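Local atomic coordinates of cell division control protein Cdc48 (Mycobacterium smegmatis, PDB entry 5E7P), a protein that probably binds and hydrolyses ATP, as a member of the AAA ATPase family that carries two nucleotide-binding modules in one chain. Residues T114-R119 against L177-A182; V522-P527 against V624-T629; S609-L614 against P637-P642. All blocks are in the same frame, centred on the assembly; numbering follows the deposited sequence.

From the N terminus, interaction 1 comes first: strand 177-184 returns beside strand 112-116 and closes a loop of 57 intervening residues, many of them helical. That loop is complete long before the other two begin, and the centre of interaction 1 lies about 48 Å from that of interaction 2, on the opposite side of the chain's centre. Interactions 2 and 3 belong to the second AAA module and cross along the chain. V522-P527 opens first, S609-L614 follows, V624-T629 then closes interaction 2, and P637-P642 closes interaction 3. Interaction 2 joins neighbouring strands of the parallel sheet; interaction 3 ties helix 602-617 to the loop before strand 645-650. They touch where V625 packs on L614 and L523 on L640.

Interaction 1: residues T114-R119 against L177-A182; sequences TVSGSR and LLTVTA
T114 faces two residues of the opposite strand at once. Its N donates to A182 O (2.8 Å), while its carbonyl oxygen accepts from T181 N at 2.9 Å and, weakly, from A182 N and T181 OG1. With CG2 anti to the backbone N, the methyl of T114 reaches T181, CG2 to OG1 3.3 Å, and the two side chains cross obliquely. V115 turns to the other face of the sheet, the one it shares with V180. There its CG2 approaches L178 CD1 at 4.2 Å, and both V115 and L178 also rest on W199 of strand 196-199, the strand on the other side of 112-116. S116 is back on the face of T114 and forms an antiparallel hydrogen-bonded pair with T179: S116 N to T179 O is 2.8 Å and T179 N to S116 O is 3.2 Å. S116 CB touches T181 CG2 at 3.6 Å. At G117 the strand has ended, and the CA lies 3.8 Å from L178 CD2. The one-residue shift in register between T114 and V115 makes this a classic beta bulge in an antiparallel strand pair, at the middle of a four-stranded sheet probably belonging to the Cdc48 N-terminal region.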
ATOM      1  N   THR A 114     -21.742   0.911   1.078  1.00 46.50           N
ATOM      2  CA  THR A 114     -22.954   0.853   1.885  1.00 49.08           C
ATOM      3  C   THR A 114     -23.413  -0.589   2.059  1.00 48.42           C
ATOM      4  O   THR A 114     -23.575  -1.319   1.085  1.00 46.51           O
ATOM      5  CB  THR A 114     -24.088   1.696   1.277  1.00 51.81           C
ATOM      6  OG1 THR A 114     -23.645   3.048   1.111  1.00 53.98           O
ATOM      7  CG2 THR A 114     -25.304   1.680   2.186  1.00 52.30           C
ATOM      8  N   VAL A 115     -23.608  -0.995   3.308  1.00 50.48           N
ATOM      9  CA  VAL A 115     -24.031  -2.355   3.609  1.00 51.97           C
ATOM     10  C   VAL A 115     -25.385  -2.360   4.304  1.00 56.52           C
ATOM     11  O   VAL A 115     -25.802  -1.355   4.881  1.00 57.77           O
ATOM     12  CB  VAL A 115     -23.006  -3.078   4.503  1.00 50.35           C
ATOM     13  CG1 VAL A 115     -21.666  -3.195   3.792  1.00 48.08           C
ATOM     14  CG2 VAL A 115     -22.848  -2.347   5.829  1.00 49.54           C
ATOM     15  N   SER A 116     -26.069  -3.496   4.247  1.00 59.67           N
ATOM     16  CA  SER A 116     -27.360  -3.638   4.904  1.00 64.24           C
ATOM     17  C   SER A 116     -27.334  -4.804   5.881  1.00 66.28           C
ATOM     18  O   SER A 116     -26.673  -5.812   5.640  1.00 64.96           O
ATOM     19  CB  SER A 116     -28.471  -3.847   3.876  1.00 67.09           C
ATOM     20  OG  SER A 116     -29.737  -3.932   4.504  1.00 71.42           O
ATOM     21  N   GLY A 117     -28.054  -4.658   6.986  1.00 70.70           N
ATOM     22  CA  GLY A 117     -28.127  -5.703   7.987  1.00 74.97           C
ATOM     23  C   GLY A 117     -29.354  -5.554   8.860  1.00 80.79           C
ATOM     24  O   GLY A 117     -30.279  -4.811   8.526  1.00 81.02           O
ATOM     25  N   SER A 118     -29.362  -6.264   9.983  1.00 86.06           N
ATOM     26  CA  SER A 118     -30.467  -6.190  10.930  1.00 92.93           C
ATOM     27  C   SER A 118     -30.481  -4.844  11.642  1.00 98.63           C
ATOM     28  O   SER A 118     -29.487  -4.117  11.630  1.00 96.00           O
ATOM     29  CB  SER A 118     -30.376  -7.328  11.949  1.00 93.09           C
ATOM     30  OG  SER A 118     -29.081  -7.394  12.522  1.00 90.53           O
ATOM     31  N   ARG A 119     -31.610  -4.517  12.263  1.00107.21           N
ATOM     32  CA  ARG A 119     -31.757  -3.252  12.977  1.00113.67           C
ATOM     33  C   ARG A 119     -30.868  -3.197  14.217  1.00117.99           C
ATOM     34  O   ARG A 119     -30.516  -2.117  14.692  1.00117.65           O
ATOM     35  CB  ARG A 119     -33.219  -3.025  13.365  1.00117.07           C
ATOM     36  N   LEU A 177     -24.160 -11.995   8.576  1.00 82.84           N
ATOM     37  CA  LEU A 177     -24.001 -11.817   7.138  1.00 76.42           C
ATOM     38  C   LEU A 177     -24.711 -10.556   6.657  1.00 72.05           C
ATOM     39  O   LEU A 177     -25.897 -10.360   6.916  1.00 74.21           O
ATOM     40  CB  LEU A 177     -24.513 -13.044   6.379  1.00 77.40           C
ATOM     41  CG  LEU A 177     -23.505 -14.159   6.078  1.00 77.63           C
ATOM     42  CD1 LEU A 177     -22.815 -14.657   7.340  1.00 78.99           C
ATOM     43  CD2 LEU A 177     -24.184 -15.310   5.353  1.00 78.61           C
ATOM     44  N   LEU A 178     -23.969  -9.703   5.961  1.00 65.98           N
ATOM     45  CA  LEU A 178     -24.511  -8.455   5.443  1.00 62.73           C
ATOM     46  C   LEU A 178     -24.561  -8.508   3.924  1.00 61.17           C
ATOM     47  O   LEU A 178     -24.006  -9.417   3.309  1.00 62.10           O
ATOM     48  CB  LEU A 178     -23.637  -7.282   5.881  1.00 61.06           C
ATOM     49  CG  LEU A 178     -23.281  -7.214   7.366  1.00 61.86           C
ATOM     50  CD1 LEU A 178     -22.239  -6.138   7.612  1.00 61.02           C
ATOM     51  CD2 LEU A 178     -24.524  -6.963   8.206  1.00 63.75           C
ATOM     52  N   THR A 179     -25.232  -7.532   3.320  1.00 58.55           N
ATOM     53  CA  THR A 179     -25.240  -7.404   1.868  1.00 55.36           C
ATOM     54  C   THR A 179     -24.764  -6.020   1.450  1.00 51.74           C
ATOM     55  O   THR A 179     -25.025  -5.032   2.133  1.00 51.97           O
ATOM     56  CB  THR A 179     -26.633  -7.683   1.258  1.00 57.67           C
ATOM     57  OG1 THR A 179     -27.606  -6.818   1.855  1.00 61.25           O
ATOM     58  CG2 THR A 179     -27.038  -9.132   1.485  1.00 58.17           C
ATOM     59  N   VAL A 180     -24.057  -5.958   0.328  1.00 49.41           N
ATOM     60  CA  VAL A 180     -23.545  -4.697  -0.186  1.00 48.70           C
ATOM     61  C   VAL A 180     -24.575  -4.055  -1.108  1.00 50.67           C
ATOM     62  O   VAL A 180     -24.831  -4.552  -2.205  1.00 52.30           O
ATOM     63  CB  VAL A 180     -22.228  -4.903  -0.956  1.00 46.08           C
ATOM     64  CG1 VAL A 180     -21.686  -3.572  -1.454  1.00 44.15           C
ATOM     65  CG2 VAL A 180     -21.205  -5.611  -0.076  1.00 44.91           C
ATOM     66  N   THR A 181     -25.162  -2.949  -0.662  1.00 51.29           N
ATOM     67  CA  THR A 181     -26.206  -2.278  -1.430  1.00 53.20           C
ATOM     68  C   THR A 181     -25.643  -1.214  -2.365  1.00 51.03           C
ATOM     69  O   THR A 181     -26.317  -0.788  -3.303  1.00 52.45           O
ATOM     70  CB  THR A 181     -27.254  -1.627  -0.512  1.00 56.82           C
ATOM     71  OG1 THR A 181     -26.716  -0.427   0.056  1.00 57.99           O
ATOM     72  CG2 THR A 181     -27.649  -2.583   0.601  1.00 57.79           C
ATOM     73  N   ALA A 182     -24.407  -0.793  -2.107  1.00 47.48           N
ATOM     74  CA  ALA A 182     -23.767   0.241  -2.915  1.00 46.29           C
ATOM     75  C   ALA A 182     -22.258   0.309  -2.697  1.00 47.55           C
ATOM     76  O   ALA A 182     -21.764   0.086  -1.591  1.00 47.19           O
ATOM     77  CB  ALA A 182     -24.394   1.597  -2.628  1.00 45.86           C
TER

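Interaction 2: residues V522-P527 against V624-T629; sequences VLLYGP and VVLGAT
V522 lays its CG1 against CD1 of L626, 3.8 Å away, the two side chains meeting at a slant on one face of the sheet. CG1 is anti to the backbone N (chi1 177°), which carries this branch to the leucine. L524 continues the same layer: its CB is 4.3 Å from L626 CD2 and 4.4 Å from A628 CB, and helix 491-506 covers the leucines through L497. On the other face, CD1 of L523 passes near the carbonyl oxygen of G627 and meets the methyl of T629, CD1 to CG2 4.0 Å. Y525 adds its CB to that methyl at 4.1 Å, while its ring leads away from the neighbouring strand to an edge-to-face contact with F741. T629 OG1 accepts a hydrogen bond from R631 N, two residues on, with D588 OD1 as a weak second partner. Beneath the side chains runs a parallel ladder in which V522 and L524 each give their N-H to one residue and their C=O to another. G627 is gripped twice, its N donating to V522 O at 2.8 Å and its O accepting from L524 N at 2.7 Å, the latter nearly straight (170°). A final bond, G526 N to T629 O, is weak. P527 beyond it touches the bound ADP, and A628 packs on D585 of the adjoining strand. The paired strands, one running into the P-loop and the other ending just before the ADP-binding N630, lie side by side inside the five-stranded parallel RecA-like sheet of an AAA module, 623-629 in the middle and 521-525 between it and the edge strand 645-650.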
ATOM      1  N   VAL A 522      22.148   8.292  -6.960  1.00 26.42           N
ATOM      2  CA  VAL A 522      22.193   7.184  -7.902  1.00 26.24           C
ATOM      3  C   VAL A 522      21.313   7.431  -9.124  1.00 30.15           C
ATOM      4  O   VAL A 522      20.140   7.783  -8.995  1.00 32.07           O
ATOM      5  CB  VAL A 522      21.748   5.875  -7.224  1.00 23.82           C
ATOM      6  CG1 VAL A 522      21.720   4.734  -8.234  1.00 23.56           C
ATOM      7  CG2 VAL A 522      22.668   5.546  -6.055  1.00 21.93           C
ATOM      8  N   LEU A 523      21.891   7.254 -10.310  1.00 29.17           N
ATOM      9  CA  LEU A 523      21.105   7.236 -11.537  1.00 27.10           C
ATOM     10  C   LEU A 523      21.003   5.816 -12.077  1.00 27.63           C
ATOM     11  O   LEU A 523      21.988   5.237 -12.531  1.00 26.47           O
ATOM     12  CB  LEU A 523      21.699   8.152 -12.606  1.00 26.93           C
ATOM     13  CG  LEU A 523      20.910   8.100 -13.921  1.00 25.29           C
ATOM     14  CD1 LEU A 523      19.522   8.694 -13.743  1.00 24.32           C
ATOM     15  CD2 LEU A 523      21.654   8.785 -15.056  1.00 26.04           C
ATOM     16  N   LEU A 524      19.799   5.261 -12.018  1.00 28.55           N
ATOM     17  CA  LEU A 524      19.547   3.909 -12.481  1.00 28.99           C
ATOM     18  C   LEU A 524      18.941   3.974 -13.879  1.00 33.02           C
ATOM     19  O   LEU A 524      17.910   4.610 -14.081  1.00 34.37           O
ATOM     20  CB  LEU A 524      18.586   3.218 -11.518  1.00 28.88           C
ATOM     21  CG  LEU A 524      18.516   1.694 -11.525  1.00 30.78           C
ATOM     22  CD1 LEU A 524      19.865   1.097 -11.197  1.00 30.43           C
ATOM     23  CD2 LEU A 524      17.493   1.241 -10.516  1.00 29.82           C
ATOM     24  N   TYR A 525      19.583   3.333 -14.849  1.00 34.31           N
ATOM     25  CA  TYR A 525      19.112   3.410 -16.230  1.00 36.21           C
ATOM     26  C   TYR A 525      19.304   2.109 -17.002  1.00 37.38           C
ATOM     27  O   TYR A 525      20.319   1.425 -16.860  1.00 38.52           O
ATOM     28  CB  TYR A 525      19.792   4.567 -16.971  1.00 36.69           C
ATOM     29  CG  TYR A 525      21.298   4.447 -17.042  1.00 37.20           C
ATOM     30  CD1 TYR A 525      22.103   4.961 -16.032  1.00 37.64           C
ATOM     31  CD2 TYR A 525      21.914   3.816 -18.114  1.00 37.38           C
ATOM     32  CE1 TYR A 525      23.476   4.850 -16.091  1.00 39.24           C
ATOM     33  CE2 TYR A 525      23.284   3.701 -18.180  1.00 39.20           C
ATOM     34  CZ  TYR A 525      24.062   4.219 -17.165  1.00 41.23           C
ATOM     35  OH  TYR A 525      25.431   4.107 -17.227  1.00 44.32           O
ATOM     36  N   GLY A 526      18.316   1.779 -17.824  1.00 37.68           N
ATOM     37  CA  GLY A 526      18.389   0.605 -18.673  1.00 39.37           C
ATOM     38  C   GLY A 526      17.250   0.584 -19.670  1.00 38.71           C
ATOM     39  O   GLY A 526      16.348   1.417 -19.595  1.00 39.87           O
ATOM     40  N   PRO A 527      17.285  -0.368 -20.614  1.00 38.51           N
ATOM     41  CA  PRO A 527      16.205  -0.529 -21.593  1.00 38.70           C
ATOM     42  C   PRO A 527      14.912  -0.946 -20.901  1.00 38.46           C
ATOM     43  O   PRO A 527      14.971  -1.537 -19.823  1.00 37.95           O
ATOM     44  CB  PRO A 527      16.719  -1.653 -22.498  1.00 38.68           C
ATOM     45  CG  PRO A 527      17.698  -2.400 -21.660  1.00 38.55           C
ATOM     46  CD  PRO A 527      18.339  -1.382 -20.776  1.00 38.41           C
ATOM     47  N   VAL A 624      18.953   9.073   0.934  1.00 23.56           N
ATOM     48  CA  VAL A 624      19.499   8.707  -0.369  1.00 23.75           C
ATOM     49  C   VAL A 624      18.523   9.109  -1.468  1.00 25.95           C
ATOM     50  O   VAL A 624      17.313   8.930  -1.331  1.00 26.87           O
ATOM     51  CB  VAL A 624      19.771   7.196  -0.475  1.00 23.13           C
ATOM     52  CG1 VAL A 624      20.434   6.866  -1.801  1.00 24.34           C
ATOM     53  CG2 VAL A 624      20.641   6.735   0.668  1.00 24.73           C
ATOM     54  N   VAL A 625      19.053   9.664  -2.554  1.00 24.75           N
ATOM     55  CA  VAL A 625      18.230  10.018  -3.701  1.00 27.55           C
ATOM     56  C   VAL A 625      18.589   9.153  -4.905  1.00 28.38           C
ATOM     57  O   VAL A 625      19.760   8.997  -5.248  1.00 27.38           O
ATOM     58  CB  VAL A 625      18.355  11.520  -4.054  1.00 29.49           C
ATOM     59  CG1 VAL A 625      19.824  11.933  -4.161  1.00 30.48           C
ATOM     60  CG2 VAL A 625      17.591  11.837  -5.336  1.00 27.20           C
ATOM     61  N   LEU A 626      17.573   8.576  -5.537  1.00 31.45           N
ATOM     62  CA  LEU A 626      17.783   7.723  -6.698  1.00 32.13           C
ATOM     63  C   LEU A 626      16.863   8.129  -7.844  1.00 32.42           C
ATOM     64  O   LEU A 626      15.647   8.210  -7.677  1.00 33.05           O
ATOM     65  CB  LEU A 626      17.551   6.257  -6.325  1.00 32.82           C
ATOM     66  CG  LEU A 626      17.801   5.183  -7.386  1.00 36.08           C
ATOM     67  CD1 LEU A 626      18.346   3.917  -6.730  1.00 35.42           C
ATOM     68  CD2 LEU A 626      16.531   4.869  -8.178  1.00 36.34           C
ATOM     69  N   GLY A 627      17.454   8.374  -9.008  1.00 31.87           N
ATOM     70  CA  GLY A 627      16.688   8.640 -10.211  1.00 32.12           C
ATOM     71  C   GLY A 627      16.729   7.463 -11.170  1.00 32.99           C
ATOM     72  O   GLY A 627      17.754   6.785 -11.292  1.00 30.14           O
ATOM     73  N   ALA A 628      15.612   7.219 -11.850  1.00 34.59           N
ATOM     74  CA  ALA A 628      15.525   6.142 -12.832  1.00 34.54           C
ATOM     75  C   ALA A 628      15.029   6.660 -14.175  1.00 37.09           C
ATOM     76  O   ALA A 628      14.181   7.550 -14.231  1.00 39.05           O
ATOM     77  CB  ALA A 628      14.625   5.019 -12.326  1.00 33.21           C
ATOM     78  N   THR A 629      15.560   6.101 -15.256  1.00 37.80           N
ATOM     79  CA  THR A 629      15.156   6.517 -16.594  1.00 40.45           C
ATOM     80  C   THR A 629      15.531   5.491 -17.661  1.00 39.85           C
ATOM     81  O   THR A 629      16.497   4.748 -17.507  1.00 36.96           O
ATOM     82  CB  THR A 629      15.790   7.867 -16.968  1.00 42.72           C
ATOM     83  OG1 THR A 629      15.367   8.249 -18.283  1.00 45.08           O
ATOM     84  CG2 THR A 629      17.311   7.771 -16.929  1.00 41.93           C
TER

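Interaction 3: residues S609-L614 against P637-P642; sequences SLLTEL and PALLRP
A638, which meets L611 across the contact, also lies against one face of the guanidinium of R641, the flat group here: its CA sits 3.7 Å above that plane, displaced toward the rim. The extended side chain of R641 runs back past A638 of its own loop, while the methyl of A638 turns to the helix and meets L611 CD1 at 4.1 Å. The other branch of L611, CD2, reaches the carbonyl oxygen of A638 at 3.6 Å. That oxygen accepts a hydrogen bond from R644 NH1, and L611 also touches the side chain of R644.

L639 carries most of the packing, its two methyls divided among three leucines of helix 602-617. CD2 lies 3.6 Å from L611 CD2, the side chains crossing at a slant. CD1 touches both L610 and L614, one helical turn apart: it is 3.9 Å from L610 CD2 and 3.6 Å from L614 CD1, and L639 crosses both at about a right angle. CG of L611 is anti to its carbonyl carbon (chi1 -64°), and from there both its methyls reach the loop, CD1 at A638 and CD2 at L639.

Residues 637-642 form the short 3-10 turn and following loop between strands 623-629 and 645-650 of the AAA module. The sequence LLRPGR, spanning R641 and R644, matches the place of the arginine fingers in this family, which in assembled rings typically point to the nucleotide of a neighbouring subunit.

A bond from L640 N to P637 O (2.9 Å) closes the 3-10 turn, and L639 joins L645 through the backbone. L610 also packs on F571 of helix 563-576 and on A591.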
ATOM      1  N   SER A 609      15.323  24.227  -8.825  1.00 41.87           N
ATOM      2  CA  SER A 609      14.906  23.841  -7.484  1.00 43.63           C
ATOM      3  C   SER A 609      15.387  22.428  -7.181  1.00 40.41           C
ATOM      4  O   SER A 609      15.800  22.129  -6.061  1.00 40.38           O
ATOM      5  CB  SER A 609      13.386  23.923  -7.342  1.00 46.95           C
ATOM      6  OG  SER A 609      12.978  23.588  -6.027  1.00 48.49           O
ATOM      7  N   LEU A 610      15.333  21.566  -8.191  1.00 38.17           N
ATOM      8  CA  LEU A 610      15.780  20.186  -8.048  1.00 36.22           C
ATOM      9  C   LEU A 610      17.272  20.122  -7.721  1.00 35.17           C
ATOM     10  O   LEU A 610      17.683  19.427  -6.790  1.00 31.43           O
ATOM     11  CB  LEU A 610      15.478  19.393  -9.320  1.00 36.13           C
ATOM     12  CG  LEU A 610      15.737  17.891  -9.253  1.00 35.58           C
ATOM     13  CD1 LEU A 610      15.027  17.292  -8.050  1.00 35.18           C
ATOM     14  CD2 LEU A 610      15.282  17.216 -10.539  1.00 36.87           C
ATOM     15  N   LEU A 611      18.074  20.860  -8.485  1.00 37.61           N
ATOM     16  CA  LEU A 611      19.512  20.945  -8.247  1.00 37.99           C
ATOM     17  C   LEU A 611      19.795  21.446  -6.835  1.00 38.97           C
ATOM     18  O   LEU A 611      20.688  20.941  -6.154  1.00 37.15           O
ATOM     19  CB  LEU A 611      20.170  21.875  -9.270  1.00 39.57           C
ATOM     20  CG  LEU A 611      20.106  21.423 -10.730  1.00 39.91           C
ATOM     21  CD1 LEU A 611      20.666  22.490 -11.657  1.00 39.97           C
ATOM     22  CD2 LEU A 611      20.855  20.116 -10.906  1.00 38.84           C
ATOM     23  N   THR A 612      19.020  22.438  -6.405  1.00 40.56           N
ATOM     24  CA  THR A 612      19.148  23.000  -5.067  1.00 41.88           C
ATOM     25  C   THR A 612      18.870  21.946  -4.003  1.00 41.20           C
ATOM     26  O   THR A 612      19.611  21.828  -3.028  1.00 40.91           O
ATOM     27  CB  THR A 612      18.185  24.193  -4.858  1.00 43.56           C
ATOM     28  OG1 THR A 612      18.448  25.202  -5.842  1.00 45.09           O
ATOM     29  CG2 THR A 612      18.354  24.786  -3.464  1.00 41.21           C
ATOM     30  N   GLU A 613      17.800  21.181  -4.196  1.00 40.98           N
ATOM     31  CA  GLU A 613      17.429  20.135  -3.248  1.00 41.44           C
ATOM     32  C   GLU A 613      18.450  18.998  -3.234  1.00 38.74           C
ATOM     33  O   GLU A 613      18.778  18.462  -2.174  1.00 36.94           O
ATOM     34  CB  GLU A 613      16.031  19.596  -3.555  1.00 44.71           C
ATOM     35  CG  GLU A 613      14.925  20.625  -3.393  1.00 49.55           C
ATOM     36  CD  GLU A 613      14.901  21.239  -2.006  1.00 53.82           C
ATOM     37  OE1 GLU A 613      15.213  22.443  -1.880  1.00 56.50           O
ATOM     38  OE2 GLU A 613      14.564  20.521  -1.041  1.00 54.01           O
ATOM     39  N   LEU A 614      18.951  18.633  -4.411  1.00 36.85           N
ATOM     40  CA  LEU A 614      19.956  17.579  -4.511  1.00 36.34           C
ATOM     41  C   LEU A 614      21.230  17.964  -3.770  1.00 39.82           C
ATOM     42  O   LEU A 614      21.902  17.111  -3.186  1.00 40.76           O
ATOM     43  CB  LEU A 614      20.276  17.268  -5.974  1.00 33.87           C
ATOM     44  CG  LEU A 614      19.189  16.544  -6.771  1.00 33.02           C
ATOM     45  CD1 LEU A 614      19.618  16.380  -8.210  1.00 33.12           C
ATOM     46  CD2 LEU A 614      18.871  15.192  -6.156  1.00 31.98           C
ATOM     47  N   PRO A 637      22.449  17.501 -17.992  1.00 44.21           N
ATOM     48  CA  PRO A 637      23.764  17.046 -17.512  1.00 42.65           C
ATOM     49  C   PRO A 637      24.144  17.573 -16.127  1.00 41.31           C
ATOM     50  O   PRO A 637      24.948  16.942 -15.436  1.00 41.92           O
ATOM     51  CB  PRO A 637      24.725  17.604 -18.565  1.00 44.27           C
ATOM     52  CG  PRO A 637      23.912  17.660 -19.806  1.00 46.25           C
ATOM     53  CD  PRO A 637      22.524  18.034 -19.364  1.00 45.75           C
ATOM     54  N   ALA A 638      23.574  18.705 -15.729  1.00 38.55           N
ATOM     55  CA  ALA A 638      23.835  19.271 -14.410  1.00 37.27           C
ATOM     56  C   ALA A 638      23.362  18.341 -13.291  1.00 37.73           C
ATOM     57  O   ALA A 638      23.816  18.448 -12.154  1.00 35.92           O
ATOM     58  CB  ALA A 638      23.179  20.634 -14.280  1.00 37.28           C
ATOM     59  N   LEU A 639      22.444  17.437 -13.625  1.00 40.87           N
ATOM     60  CA  LEU A 639      21.938  16.442 -12.683  1.00 40.98           C
ATOM     61  C   LEU A 639      22.991  15.380 -12.378  1.00 40.13           C
ATOM     62  O   LEU A 639      22.933  14.719 -11.343  1.00 40.46           O
ATOM     63  CB  LEU A 639      20.695  15.753 -13.256  1.00 41.93           C
ATOM     64  CG  LEU A 639      19.288  16.310 -13.015  1.00 42.87           C
ATOM     65  CD1 LEU A 639      18.785  15.912 -11.644  1.00 40.29           C
ATOM     66  CD2 LEU A 639      19.230  17.819 -13.191  1.00 45.40           C
ATOM     67  N   LEU A 640      23.948  15.219 -13.285  1.00 40.60           N
ATOM     68  CA  LEU A 640      24.878  14.094 -13.220  1.00 43.42           C
ATOM     69  C   LEU A 640      26.253  14.479 -12.680  1.00 46.55           C
ATOM     70  O   LEU A 640      27.177  13.667 -12.680  1.00 47.82           O
ATOM     71  CB  LEU A 640      25.021  13.445 -14.601  1.00 43.42           C
ATOM     72  CG  LEU A 640      23.711  13.098 -15.314  1.00 45.60           C
ATOM     73  CD1 LEU A 640      23.975  12.322 -16.594  1.00 47.81           C
ATOM     74  CD2 LEU A 640      22.782  12.319 -14.394  1.00 45.09           C
ATOM     75  N   ARG A 641      26.383  15.717 -12.220  1.00 48.04           N
ATOM     76  CA  ARG A 641      27.648  16.201 -11.680  1.00 50.30           C
ATOM     77  C   ARG A 641      27.873  15.671 -10.265  1.00 47.45           C
ATOM     78  O   ARG A 641      26.914  15.319  -9.577  1.00 45.36           O
ATOM     79  CB  ARG A 641      27.677  17.731 -11.707  1.00 55.60           C
ATOM     80  CG  ARG A 641      27.638  18.306 -13.114  1.00 61.02           C
ATOM     81  CD  ARG A 641      27.519  19.816 -13.107  1.00 65.87           C
ATOM     82  NE  ARG A 641      27.362  20.342 -14.460  1.00 71.53           N
ATOM     83  CZ  ARG A 641      27.079  21.609 -14.746  1.00 75.55           C
ATOM     84  NH1 ARG A 641      26.917  22.495 -13.770  1.00 75.47           N
ATOM     85  NH2 ARG A 641      26.953  21.990 -16.012  1.00 77.47           N
ATOM     86  N   PRO A 642      29.147  15.588  -9.838  1.00 47.61           N
ATOM     87  CA  PRO A 642      29.494  15.139  -8.483  1.00 44.93           C
ATOM     88  C   PRO A 642      28.720  15.893  -7.402  1.00 41.61           C
ATOM     89  O   PRO A 642      28.436  17.081  -7.556  1.00 42.29           O
ATOM     90  CB  PRO A 642      30.986  15.456  -8.388  1.00 46.22           C
ATOM     91  CG  PRO A 642      31.472  15.325  -9.785  1.00 48.10           C
ATOM     92  CD  PRO A 642      30.348  15.813 -10.664  1.00 48.79           C
TER